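Local coordinates for protein lymphotactin (PDB 2NYZ) that probably acts as a secreted chemokine that attracts lymphocytes but not monocytes or neutrophils, and probably contributes to thymic self-tolerance, at residues Ser13-Arg18 against Leu45-Asp50; Gln17-Ser22 against Val37-Lys42; Lys25-Thr30 against Arg61-Lys66; Ser33-Ile38 against Ala49-Thr54. All coordinates share one frame; numbering follows the deposited sequence.

Interaction 1. Residues Ser13-Arg18 against Leu45-Asp50; sequences SLTTQR and LKVCAD
Leu14 lies against Cys48 and Asp50 where the N-loop of the chemokine fold, the stretch after Cys11, runs beside the third strand of the sheet, 46-49. From CB the leucine chain leaves with CG anti to the carbonyl carbon (chi1 -60°), and the two methyls at the tip do the touching. CD2 meets CB of Cys48 at 3.6 Å and stands 3.9 Å from Ala49 O, while on the loop side Ala36 also packs against this side chain. CD1 reaches further along the chain, 3.8 Å from Asp50 CA. An alanine here would probably leave Cys48 CB and the Asp50 backbone without their methyl neighbours and open a gap between the N-loop and the end of the strand. Cys48 carries the disulfide to Cys11, so the same strand residue is tied covalently to the beginning of the loop and packed against its continuation. One residue on, the backbone closes the contact: Thr15 N donates to Cys48 O at 2.9 Å, nearly straight at the hydrogen (166°), the nitrogen standing above the carbonyl plane. The backbone of Cys48 is also hydrogen-bonded to a chain of another protein in the assembly. Thr15 CG2 lies by Cys48 O and reaches toward the Val47 and Ala49 side chains, leaving OG1 to close an ST turn: it accepts from Gln17 N at 3.3 Å.

Interaction 2. Residues Gln17-Ser22 against Val37-Lys42; sequences QRLPVS and VIFITK
Leu19 and Phe39 make the apolar part of this contact between the end of the chemokine N-loop and the middle strand, 37-41. Leu19 puts CG anti to its backbone N (chi1 -158°), and CD2 is the branch that touches: it lies 4.0 Å from Phe39 CB and 4.2 Å from Thr41 CG2, at the root of the aromatic side chain and oblique to its ring. The two side chains run past each other in opposite senses. Within its own strand Phe39 has Val37 CG1 over one face, 3.6 Å above the plane and offset toward the rim; Val56 and Val59 of helix 54-64 pack on the phenylalanine as well.

The polar part lies at the surface, past Val21. The Lys42 chain is extended until its last bond, where chi4 (67°) bends NZ toward Ser22. NZ comes within 3.3 Å of Ser22 O, but at a poor angle, and its hydrogen bond goes instead to Ile24 O. Thr41 OG1 is taken by Leu45 N. The contact therefore rests on van der Waals packing at its buried end, with the lysine ammonium lying beside backbone carbonyls at the other.

Interaction 3. Residues Lys25-Thr30 against Arg61-Lys66; sequences KTYTIT and RSMDRK
Thr26 and Met63 bring the two backbones closest, their CA atoms 7.9 Å apart, where the C-terminal helix 54-64 of the chemokine fold packs beside strand 24-28, outermost in this chain. The strand is uneven here: Lys25 and Thr26 both face Ile40, a classic beta bulge. Met63 reaches from the helix to the strand. Its chain bends at chi3 (83°), which places CE near the strand backbone, 3.3 Å from Lys25 O. The sulfur meets the next side chain, SD lying 3.9 Å from Tyr27 CD2. This is a Met-aromatic contact of oblique geometry, with SD 5.1 Å from the centroid of the Tyr27 ring and 65° off the ring normal.

Tyr27 continues beyond the methionine to the next residue of the helix, and Phe39 of the neighbouring strand also touches its side chain. Asp64 crosses the tyrosine at about a right angle, with carboxylate and ring planes 48° apart. The charge of this acid would probably polarise the phenol O-H. Lys25 sends its ammonium group elsewhere, to Lys42 O. At the outer end the tyrosine hydroxyl donates to the aspartate: Tyr27 OH lies 2.8 Å from Asp64 OD1, and OD1, at the edge of the ring and near its plane, receives the bond on its syn lone pair.

Interaction 4. Residues Ser33-Ile38 against Ala49-Thr54; sequences SLRAVI and ADPQAT
Pro51 lays its ring against Arg35, Ala36 and Val37, just after the third strand of the chemokine sheet gives way to the turn that leads into helix 54-64. The ring edge from CB through CG to CD lies along the backbone and side chains of these three residues: CG sits 3.4 Å from Ala36 CA, CD faces Arg35 O, and CB packs on Val37 CG2 at 3.6 Å. An alanine in place of the proline would probably leave the backbone at Ala36 and Val37 without the covering CG and CD and open a gap there, though CB could still touch the valine. Arg35 bends at chi3 (73°), and Pro51 CB lies oblique to its guanidinium, nearest NH2; the charge is matched elsewhere, by a salt bridge from NH1 to Glu31.

Beside this packing, Val37 and Ala49 form an antiparallel hydrogen-bonded pair joining the middle strand to the third. Val37 N donates to Ala49 O at 3.0 Å, and Ala49 N returns a bond of 2.7 Å to Val37 O. Both side chains point to the face of the sheet where Val56 of the helix packs on them. The chain then turns through a type I beta turn, Asp50 to Ala53, with Ala53 at the N-cap of the helix. An Asx turn lies within it: Gln52 N donates to Asp50 OD2 at 2.9 Å, from well above the carboxylate plane.

How the interactions relate
The three-stranded sheet, in the order 24-28, 37-41, 46-49, ties the four contacts together. Interactions 1 and 2 take overlapping parts of the N-loop, sharing Gln17 and Arg18, their centres 8 Å apart; Val47 CG2 on Leu19 CD2, 3.5 Å, carries the packing from one to the other. Interaction 4 shares Ala49 and Asp50 with interaction 1, and Leu14 CD2 meets Ala36 CB at 3.4 Å. It shares Val37 and Ile38 with interaction 2. Interaction 3 lies on the outermost strand on the other side of this chain's sheet, hydrogen-bonded to the middle strand through Lys25 N and Ile40 O at 2.9 Å. It stays apart from interaction 1, about 14 Å between centres, on opposite sides of the chain's centre.

Interaction 1. Residues Ser13-Arg18 against Leu45-Asp50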
loop_
_atom_site.group_PDB
_atom_site.type_symbol
_atom_site.label_atom_id
_atom_site.label_comp_id
_atom_site.label_asym_id
_atom_site.label_seq_id
_atom_site.Cartn_x
_atom_site.Cartn_y
_atom_site.Cartn_z
ATOM N N SER D 13 15.935 -2.437 22.592
ATOM C CA SER D 13 15.975 -1.324 21.655
ATOM C C SER D 13 16.480 -0.057 22.343
ATOM O O SER D 13 16.227 0.167 23.530
ATOM C CB SER D 13 14.583 -1.066 21.069
ATOM O OG SER D 13 14.195 -2.081 20.160
ATOM N N LEU D 14 17.202 0.768 21.595
ATOM C CA LEU D 14 17.730 2.004 22.145
ATOM C C LEU D 14 16.864 3.152 21.656
ATOM O O LEU D 14 16.423 3.156 20.504
ATOM C CB LEU D 14 19.188 2.190 21.713
ATOM C CG LEU D 14 20.170 1.092 22.155
ATOM C CD1 LEU D 14 21.576 1.447 21.698
ATOM C CD2 LEU D 14 20.139 0.936 23.671
ATOM N N THR D 15 16.603 4.115 22.532
ATOM C CA THR D 15 15.765 5.234 22.151
ATOM C C THR D 15 16.345 5.918 20.945
ATOM O O THR D 15 17.540 5.851 20.707
ATOM C CB THR D 15 15.652 6.277 23.244
ATOM O OG1 THR D 15 14.684 7.257 22.848
ATOM C CG2 THR D 15 16.995 6.958 23.455
ATOM N N THR D 16 15.492 6.589 20.190
ATOM C CA THR D 16 15.943 7.276 18.998
ATOM C C THR D 16 15.785 8.786 19.141
ATOM O O THR D 16 16.048 9.539 18.203
ATOM C CB THR D 16 15.180 6.773 17.767
ATOM O OG1 THR D 16 15.652 7.466 16.611
ATOM C CG2 THR D 16 13.684 6.997 17.937
ATOM N N GLN D 17 15.364 9.211 20.329
ATOM C CA GLN D 17 15.189 10.625 20.647
ATOM C C GLN D 17 16.103 10.998 21.797
ATOM O O GLN D 17 16.231 10.253 22.767
ATOM C CB GLN D 17 13.755 10.923 21.070
ATOM C CG GLN D 17 12.811 11.179 19.928
ATOM C CD GLN D 17 11.708 10.166 19.885
ATOM O OE1 GLN D 17 10.965 10.000 20.855
ATOM N NE2 GLN D 17 11.587 9.474 18.761
ATOM N N ARG D 18 16.738 12.155 21.700
ATOM C CA ARG D 18 17.613 12.579 22.771
ATOM C C ARG D 18 16.746 12.896 23.973
ATOM O O ARG D 18 15.576 13.235 23.826
ATOM C CB ARG D 18 18.412 13.812 22.356
ATOM C CG ARG D 18 19.345 13.585 21.180
ATOM C CD ARG D 18 20.175 14.828 20.944
ATOM N NE ARG D 18 20.773 14.857 19.616
ATOM C CZ ARG D 18 21.268 15.956 19.057
ATOM N NH1 ARG D 18 21.233 17.110 19.716
ATOM N NH2 ARG D 18 21.793 15.905 17.841
ATOM N N LEU D 45 10.688 6.646 34.541
ATOM C CA LEU D 45 10.807 5.935 33.270
ATOM C C LEU D 45 12.252 5.533 33.021
ATOM O O LEU D 45 13.173 6.226 33.438
ATOM C CB LEU D 45 10.330 6.816 32.120
ATOM C CG LEU D 45 8.885 7.320 32.221
ATOM C CD1 LEU D 45 8.581 8.182 31.009
ATOM C CD2 LEU D 45 7.912 6.151 32.310
ATOM N N LYS D 46 12.461 4.416 32.342
ATOM C CA LYS D 46 13.822 3.978 32.070
ATOM C C LYS D 46 14.081 3.889 30.580
ATOM O O LYS D 46 13.634 2.958 29.933
ATOM C CB LYS D 46 14.080 2.614 32.711
ATOM C CG LYS D 46 13.860 2.593 34.201
ATOM C CD LYS D 46 14.104 1.206 34.738
ATOM C CE LYS D 46 13.436 1.030 36.088
ATOM N NZ LYS D 46 13.263 -0.411 36.421
ATOM N N VAL D 47 14.804 4.853 30.027
ATOM C CA VAL D 47 15.089 4.802 28.609
ATOM C C VAL D 47 16.534 4.381 28.379
ATOM O O VAL D 47 17.450 4.827 29.065
ATOM C CB VAL D 47 14.826 6.166 27.910
ATOM C CG1 VAL D 47 13.813 6.980 28.715
ATOM C CG2 VAL D 47 16.127 6.928 27.712
ATOM N N CYS D 48 16.715 3.499 27.411
ATOM C CA CYS D 48 18.020 2.998 27.045
ATOM C C CYS D 48 18.551 3.925 25.968
ATOM O O CYS D 48 17.787 4.436 25.148
ATOM C CB CYS D 48 17.903 1.593 26.467
ATOM S SG CYS D 48 16.992 0.376 27.474
ATOM N N ALA D 49 19.862 4.130 25.964
ATOM C CA ALA D 49 20.488 4.997 24.980
ATOM C C ALA D 49 21.833 4.429 24.567
ATOM O O ALA D 49 22.422 3.609 25.275
ATOM C CB ALA D 49 20.666 6.387 25.560
ATOM N N ASP D 50 22.309 4.866 23.411
ATOM C CA ASP D 50 23.600 4.438 22.891
ATOM C C ASP D 50 24.704 5.091 23.737
ATOM O O ASP D 50 24.751 6.316 23.866
ATOM C CB ASP D 50 23.729 4.880 21.430
ATOM C CG ASP D 50 25.038 4.461 20.807
ATOM O OD1 ASP D 50 25.352 4.944 19.697
ATOM O OD2 ASP D 50 25.753 3.644 21.425
#

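Interaction 2. Residues Gln17-Ser22 against Val37-Lys42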
loop_
_atom_site.group_PDB
_atom_site.type_symbol
_atom_site.label_atom_id
_atom_site.label_comp_id
_atom_site.label_asym_id
_atom_site.label_seq_id
_atom_site.Cartn_x
_atom_site.Cartn_y
_atom_site.Cartn_z
ATOM N N GLN D 17 15.364 9.211 20.329
ATOM C CA GLN D 17 15.189 10.625 20.647
ATOM C C GLN D 17 16.103 10.998 21.797
ATOM O O GLN D 17 16.231 10.253 22.767
ATOM C CB GLN D 17 13.755 10.923 21.070
ATOM C CG GLN D 17 12.811 11.179 19.928
ATOM C CD GLN D 17 11.708 10.166 19.885
ATOM O OE1 GLN D 17 10.965 10.000 20.855
ATOM N NE2 GLN D 17 11.587 9.474 18.761
ATOM N N ARG D 18 16.738 12.155 21.700
ATOM C CA ARG D 18 17.613 12.579 22.771
ATOM C C ARG D 18 16.746 12.896 23.973
ATOM O O ARG D 18 15.576 13.235 23.826
ATOM C CB ARG D 18 18.412 13.812 22.356
ATOM C CG ARG D 18 19.345 13.585 21.180
ATOM C CD ARG D 18 20.175 14.828 20.944
ATOM N NE ARG D 18 20.773 14.857 19.616
ATOM C CZ ARG D 18 21.268 15.956 19.057
ATOM N NH1 ARG D 18 21.233 17.110 19.716
ATOM N NH2 ARG D 18 21.793 15.905 17.841
ATOM N N LEU D 19 17.326 12.780 25.160
ATOM C CA LEU D 19 16.618 13.050 26.401
ATOM C C LEU D 19 17.304 14.215 27.118
ATOM O O LEU D 19 18.516 14.198 27.325
ATOM C CB LEU D 19 16.647 11.796 27.268
ATOM C CG LEU D 19 15.600 11.593 28.362
ATOM C CD1 LEU D 19 14.181 11.822 27.831
ATOM C CD2 LEU D 19 15.761 10.181 28.878
ATOM N N PRO D 20 16.541 15.255 27.494
ATOM C CA PRO D 20 17.142 16.404 28.182
ATOM C C PRO D 20 17.736 16.026 29.534
ATOM O O PRO D 20 17.102 15.333 30.332
ATOM C CB PRO D 20 15.969 17.370 28.344
ATOM C CG PRO D 20 15.034 16.976 27.249
ATOM C CD PRO D 20 15.104 15.475 27.277
ATOM N N VAL D 21 18.957 16.479 29.784
ATOM C CA VAL D 21 19.609 16.197 31.057
ATOM C C VAL D 21 18.665 16.707 32.144
ATOM O O VAL D 21 18.614 16.172 33.257
ATOM C CB VAL D 21 20.989 16.916 31.145
ATOM C CG1 VAL D 21 20.817 18.404 30.874
ATOM C CG2 VAL D 21 21.622 16.682 32.505
ATOM N N SER D 22 17.896 17.732 31.786
ATOM C CA SER D 22 16.933 18.343 32.687
ATOM C C SER D 22 15.725 17.441 32.937
ATOM O O SER D 22 14.682 17.904 33.396
ATOM C CB SER D 22 16.452 19.662 32.102
ATOM O OG SER D 22 15.812 19.447 30.857
ATOM N N VAL D 37 23.273 2.656 27.986
ATOM C CA VAL D 37 23.121 3.565 29.099
ATOM C C VAL D 37 21.631 3.619 29.381
ATOM O O VAL D 37 20.840 3.952 28.496
ATOM C CB VAL D 37 23.583 4.979 28.730
ATOM C CG1 VAL D 37 23.278 5.935 29.873
ATOM C CG2 VAL D 37 25.065 4.973 28.404
ATOM N N ILE D 38 21.238 3.283 30.601
ATOM C CA ILE D 38 19.829 3.324 30.939
ATOM C C ILE D 38 19.534 4.549 31.785
ATOM O O ILE D 38 19.847 4.580 32.978
ATOM C CB ILE D 38 19.386 2.077 31.730
ATOM C CG1 ILE D 38 19.807 0.802 30.994
ATOM C CG2 ILE D 38 17.872 2.082 31.884
ATOM C CD1 ILE D 38 19.558 -0.476 31.792
ATOM N N PHE D 39 18.945 5.567 31.171
ATOM C CA PHE D 39 18.603 6.771 31.913
ATOM C C PHE D 39 17.304 6.528 32.686
ATOM O O PHE D 39 16.431 5.787 32.236
ATOM C CB PHE D 39 18.414 7.952 30.960
ATOM C CG PHE D 39 19.669 8.385 30.271
ATOM C CD1 PHE D 39 20.732 8.910 30.999
ATOM C CD2 PHE D 39 19.787 8.288 28.893
ATOM C CE1 PHE D 39 21.892 9.336 30.361
ATOM C CE2 PHE D 39 20.940 8.710 28.246
ATOM C CZ PHE D 39 21.995 9.236 28.978
ATOM N N ILE D 40 17.184 7.136 33.856
ATOM C CA ILE D 40 15.976 7.002 34.651
ATOM C C ILE D 40 15.414 8.405 34.812
ATOM O O ILE D 40 15.927 9.181 35.610
ATOM C CB ILE D 40 16.283 6.428 36.033
ATOM C CG1 ILE D 40 16.911 5.034 35.884
ATOM C CG2 ILE D 40 15.010 6.364 36.855
ATOM C CD1 ILE D 40 17.282 4.365 37.205
ATOM N N THR D 41 14.375 8.736 34.049
ATOM C CA THR D 41 13.780 10.065 34.118
ATOM C C THR D 41 13.365 10.392 35.545
ATOM O O THR D 41 13.187 9.497 36.374
ATOM C CB THR D 41 12.547 10.195 33.206
ATOM O OG1 THR D 41 11.421 9.564 33.825
ATOM C CG2 THR D 41 12.821 9.544 31.856
ATOM N N LYS D 42 13.201 11.679 35.819
ATOM C CA LYS D 42 12.841 12.127 37.150
ATOM C C LYS D 42 11.557 11.536 37.704
ATOM O O LYS D 42 11.347 11.575 38.915
ATOM C CB LYS D 42 12.792 13.657 37.193
ATOM C CG LYS D 42 14.178 14.312 37.097
ATOM C CD LYS D 42 14.101 15.832 37.160
ATOM C CE LYS D 42 15.489 16.459 37.113
ATOM N NZ LYS D 42 16.182 16.255 35.807
#

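Interaction 3. Residues Lys25-Thr30 against Arg61-Lys66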
loop_
_atom_site.group_PDB
_atom_site.type_symbol
_atom_site.label_atom_id
_atom_site.label_comp_id
_atom_site.label_asym_id
_atom_site.label_seq_id
_atom_site.Cartn_x
_atom_site.Cartn_y
_atom_site.Cartn_z
ATOM N N LYS D 25 17.424 11.567 36.163
ATOM C CA LYS D 25 17.603 11.554 37.604
ATOM C C LYS D 25 18.891 10.805 37.893
ATOM O O LYS D 25 19.754 11.291 38.615
ATOM C CB LYS D 25 16.411 10.862 38.277
ATOM C CG LYS D 25 16.509 10.715 39.797
ATOM C CD LYS D 25 15.125 10.575 40.449
ATOM C CE LYS D 25 14.348 9.375 39.922
ATOM N NZ LYS D 25 12.914 9.425 40.337
ATOM N N THR D 26 19.027 9.627 37.302
ATOM C CA THR D 26 20.213 8.811 37.498
ATOM C C THR D 26 20.498 8.048 36.223
ATOM O O THR D 26 19.900 8.322 35.187
ATOM C CB THR D 26 20.011 7.794 38.643
ATOM O OG1 THR D 26 18.816 7.034 38.411
ATOM C CG2 THR D 26 19.900 8.507 39.979
ATOM N N TYR D 27 21.412 7.092 36.299
ATOM C CA TYR D 27 21.744 6.287 35.141
ATOM C C TYR D 27 22.666 5.139 35.534
ATOM O O TYR D 27 23.240 5.133 36.624
ATOM C CB TYR D 27 22.379 7.161 34.042
ATOM C CG TYR D 27 23.862 7.445 34.193
ATOM C CD1 TYR D 27 24.815 6.572 33.660
ATOM C CD2 TYR D 27 24.311 8.585 34.857
ATOM C CE1 TYR D 27 26.179 6.826 33.784
ATOM C CE2 TYR D 27 25.675 8.851 34.988
ATOM C CZ TYR D 27 26.605 7.967 34.449
ATOM O OH TYR D 27 27.958 8.218 34.573
ATOM N N THR D 28 22.779 4.163 34.640
ATOM C CA THR D 28 23.615 2.993 34.847
ATOM C C THR D 28 24.126 2.584 33.476
ATOM O O THR D 28 23.733 3.172 32.469
ATOM C CB THR D 28 22.807 1.824 35.443
ATOM O OG1 THR D 28 21.811 1.401 34.506
ATOM C CG2 THR D 28 22.111 2.256 36.718
ATOM N N ILE D 29 24.990 1.578 33.429
ATOM C CA ILE D 29 25.523 1.128 32.152
ATOM C C ILE D 29 25.572 -0.383 32.048
ATOM O O ILE D 29 26.649 -0.968 31.972
ATOM C CB ILE D 29 26.939 1.681 31.916
ATOM C CG1 ILE D 29 26.932 3.203 32.118
ATOM C CG2 ILE D 29 27.421 1.304 30.507
ATOM C CD1 ILE D 29 28.298 3.872 32.014
ATOM N N THR D 30 24.410 -1.022 32.041
ATOM C CA THR D 30 24.377 -2.474 31.934
ATOM C C THR D 30 25.115 -2.860 30.658
ATOM O O THR D 30 25.064 -2.135 29.663
ATOM C CB THR D 30 22.927 -3.008 31.871
ATOM O OG1 THR D 30 22.316 -2.585 30.647
ATOM C CG2 THR D 30 22.112 -2.487 33.058
ATOM N N ARG D 61 28.300 12.810 31.267
ATOM C CA ARG D 61 29.332 13.682 31.815
ATOM C C ARG D 61 28.692 14.783 32.659
ATOM O O ARG D 61 29.081 15.012 33.804
ATOM C CB ARG D 61 30.141 14.305 30.675
ATOM C CG ARG D 61 31.348 15.100 31.133
ATOM C CD ARG D 61 32.086 15.736 29.963
ATOM N NE ARG D 61 32.489 14.755 28.959
ATOM C CZ ARG D 61 31.862 14.571 27.802
ATOM N NH1 ARG D 61 30.798 15.303 27.500
ATOM N NH2 ARG D 61 32.306 13.660 26.943
ATOM N N SER D 62 27.700 15.452 32.081
ATOM C CA SER D 62 26.985 16.531 32.754
ATOM C C SER D 62 26.408 16.075 34.086
ATOM O O SER D 62 26.286 16.861 35.024
ATOM C CB SER D 62 25.855 17.050 31.860
ATOM O OG SER D 62 25.147 18.111 32.481
ATOM N N MET D 63 26.046 14.800 34.164
ATOM C CA MET D 63 25.488 14.260 35.390
ATOM C C MET D 63 26.588 13.935 36.382
ATOM O O MET D 63 26.442 14.192 37.577
ATOM C CB MET D 63 24.661 13.011 35.101
ATOM C CG MET D 63 23.383 13.306 34.350
ATOM S SD MET D 63 22.310 11.885 34.301
ATOM C CE MET D 63 21.505 12.027 35.897
ATOM N N ASP D 64 27.688 13.370 35.896
ATOM C CA ASP D 64 28.804 13.048 36.777
ATOM C C ASP D 64 29.355 14.346 37.355
ATOM O O ASP D 64 29.732 14.418 38.528
ATOM C CB ASP D 64 29.919 12.329 36.011
ATOM C CG ASP D 64 29.504 10.963 35.523
ATOM O OD1 ASP D 64 28.688 10.311 36.209
ATOM O OD2 ASP D 64 30.010 10.532 34.465
ATOM N N ARG D 65 29.382 15.375 36.515
ATOM C CA ARG D 65 29.896 16.682 36.898
ATOM C C ARG D 65 28.883 17.489 37.708
ATOM O O ARG D 65 29.198 18.566 38.207
ATOM C CB ARG D 65 30.317 17.446 35.636
ATOM C CG ARG D 65 31.039 18.756 35.889
ATOM C CD ARG D 65 32.018 19.081 34.762
ATOM N NE ARG D 65 31.433 18.927 33.430
ATOM C CZ ARG D 65 30.330 19.544 33.013
ATOM N NH1 ARG D 65 29.675 20.362 33.824
ATOM N NH2 ARG D 65 29.887 19.345 31.779
ATOM N N LYS D 66 27.671 16.963 37.844
ATOM C CA LYS D 66 26.626 17.642 38.604
ATOM C C LYS D 66 26.351 16.857 39.886
ATOM O O LYS D 66 25.719 17.361 40.816
ATOM C CB LYS D 66 25.345 17.743 37.773
ATOM C CG LYS D 66 24.349 18.768 38.290
ATOM C CD LYS D 66 24.852 20.187 38.064
ATOM C CE LYS D 66 24.950 20.507 36.580
ATOM N NZ LYS D 66 25.463 21.883 36.347
#

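Interaction 4. Residues Ser33-Ile38 against Ala49-Thr54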
loop_
_atom_site.group_PDB
_atom_site.type_symbol
_atom_site.label_atom_id
_atom_site.label_comp_id
_atom_site.label_asym_id
_atom_site.label_seq_id
_atom_site.Cartn_x
_atom_site.Cartn_y
_atom_site.Cartn_z
ATOM N N SER D 33 24.715 -8.222 25.426
ATOM C CA SER D 33 25.019 -8.323 23.999
ATOM C C SER D 33 24.779 -6.964 23.339
ATOM O O SER D 33 25.280 -6.673 22.247
ATOM C CB SER D 33 24.142 -9.400 23.353
ATOM O OG SER D 33 22.784 -9.245 23.726
ATOM N N LEU D 34 24.002 -6.138 24.028
ATOM C CA LEU D 34 23.677 -4.800 23.568
ATOM C C LEU D 34 23.896 -3.884 24.756
ATOM O O LEU D 34 22.959 -3.569 25.494
ATOM C CB LEU D 34 22.216 -4.728 23.119
ATOM C CG LEU D 34 21.701 -3.358 22.685
ATOM C CD1 LEU D 34 22.483 -2.873 21.481
ATOM C CD2 LEU D 34 20.221 -3.455 22.358
ATOM N N ARG D 35 25.146 -3.482 24.956
ATOM C CA ARG D 35 25.484 -2.603 26.066
ATOM C C ARG D 35 24.766 -1.281 25.860
ATOM O O ARG D 35 24.593 -0.832 24.723
ATOM C CB ARG D 35 26.996 -2.364 26.128
ATOM C CG ARG D 35 27.446 -1.713 27.423
ATOM C CD ARG D 35 28.913 -1.330 27.392
ATOM N NE ARG D 35 29.157 -0.179 26.527
ATOM C CZ ARG D 35 29.824 0.907 26.903
ATOM N NH1 ARG D 35 30.319 0.994 28.133
ATOM N NH2 ARG D 35 29.989 1.912 26.050
ATOM N N ALA D 36 24.346 -0.657 26.955
ATOM C CA ALA D 36 23.644 0.606 26.847
ATOM C C ALA D 36 23.571 1.375 28.137
ATOM O O ALA D 36 23.779 0.839 29.220
ATOM C CB ALA D 36 22.242 0.375 26.322
ATOM N N VAL D 37 23.273 2.656 27.986
ATOM C CA VAL D 37 23.121 3.565 29.099
ATOM C C VAL D 37 21.631 3.619 29.381
ATOM O O VAL D 37 20.840 3.952 28.496
ATOM C CB VAL D 37 23.583 4.979 28.730
ATOM C CG1 VAL D 37 23.278 5.935 29.873
ATOM C CG2 VAL D 37 25.065 4.973 28.404
ATOM N N ILE D 38 21.238 3.283 30.601
ATOM C CA ILE D 38 19.829 3.324 30.939
ATOM C C ILE D 38 19.534 4.549 31.785
ATOM O O ILE D 38 19.847 4.580 32.978
ATOM C CB ILE D 38 19.386 2.077 31.730
ATOM C CG1 ILE D 38 19.807 0.802 30.994
ATOM C CG2 ILE D 38 17.872 2.082 31.884
ATOM C CD1 ILE D 38 19.558 -0.476 31.792
ATOM N N ALA D 49 19.862 4.130 25.964
ATOM C CA ALA D 49 20.488 4.997 24.980
ATOM C C ALA D 49 21.833 4.429 24.567
ATOM O O ALA D 49 22.422 3.609 25.275
ATOM C CB ALA D 49 20.666 6.387 25.560
ATOM N N ASP D 50 22.309 4.866 23.411
ATOM C CA ASP D 50 23.600 4.438 22.891
ATOM C C ASP D 50 24.704 5.091 23.737
ATOM O O ASP D 50 24.751 6.316 23.866
ATOM C CB ASP D 50 23.729 4.880 21.430
ATOM C CG ASP D 50 25.038 4.461 20.807
ATOM O OD1 ASP D 50 25.352 4.944 19.697
ATOM O OD2 ASP D 50 25.753 3.644 21.425
ATOM N N PRO D 51 25.596 4.285 24.339
ATOM C CA PRO D 51 26.677 4.849 25.160
ATOM C C PRO D 51 27.718 5.531 24.279
ATOM O O PRO D 51 28.599 6.233 24.765
ATOM C CB PRO D 51 27.254 3.629 25.874
ATOM C CG PRO D 51 26.133 2.615 25.820
ATOM C CD PRO D 51 25.577 2.818 24.445
ATOM N N GLN D 52 27.597 5.302 22.975
ATOM C CA GLN D 52 28.495 5.869 21.975
ATOM C C GLN D 52 27.943 7.167 21.400
ATOM O O GLN D 52 28.669 7.921 20.761
ATOM C CB GLN D 52 28.700 4.877 20.828
ATOM C CG GLN D 52 29.414 3.598 21.216
ATOM C CD GLN D 52 30.848 3.844 21.619
ATOM O OE1 GLN D 52 31.122 4.497 22.628
ATOM N NE2 GLN D 52 31.779 3.326 20.824
ATOM N N ALA D 53 26.657 7.415 21.611
ATOM C CA ALA D 53 26.018 8.625 21.106
ATOM C C ALA D 53 26.581 9.862 21.799
ATOM O O ALA D 53 26.695 9.903 23.026
ATOM C CB ALA D 53 24.514 8.544 21.320
ATOM N N THR D 54 26.926 10.874 21.011
ATOM C CA THR D 54 27.486 12.089 21.575
ATOM C C THR D 54 26.583 12.698 22.632
ATOM O O THR D 54 27.037 12.974 23.741
ATOM C CB THR D 54 27.763 13.147 20.491
ATOM O OG1 THR D 54 28.787 12.675 19.607
ATOM C CG2 THR D 54 28.223 14.442 21.129
#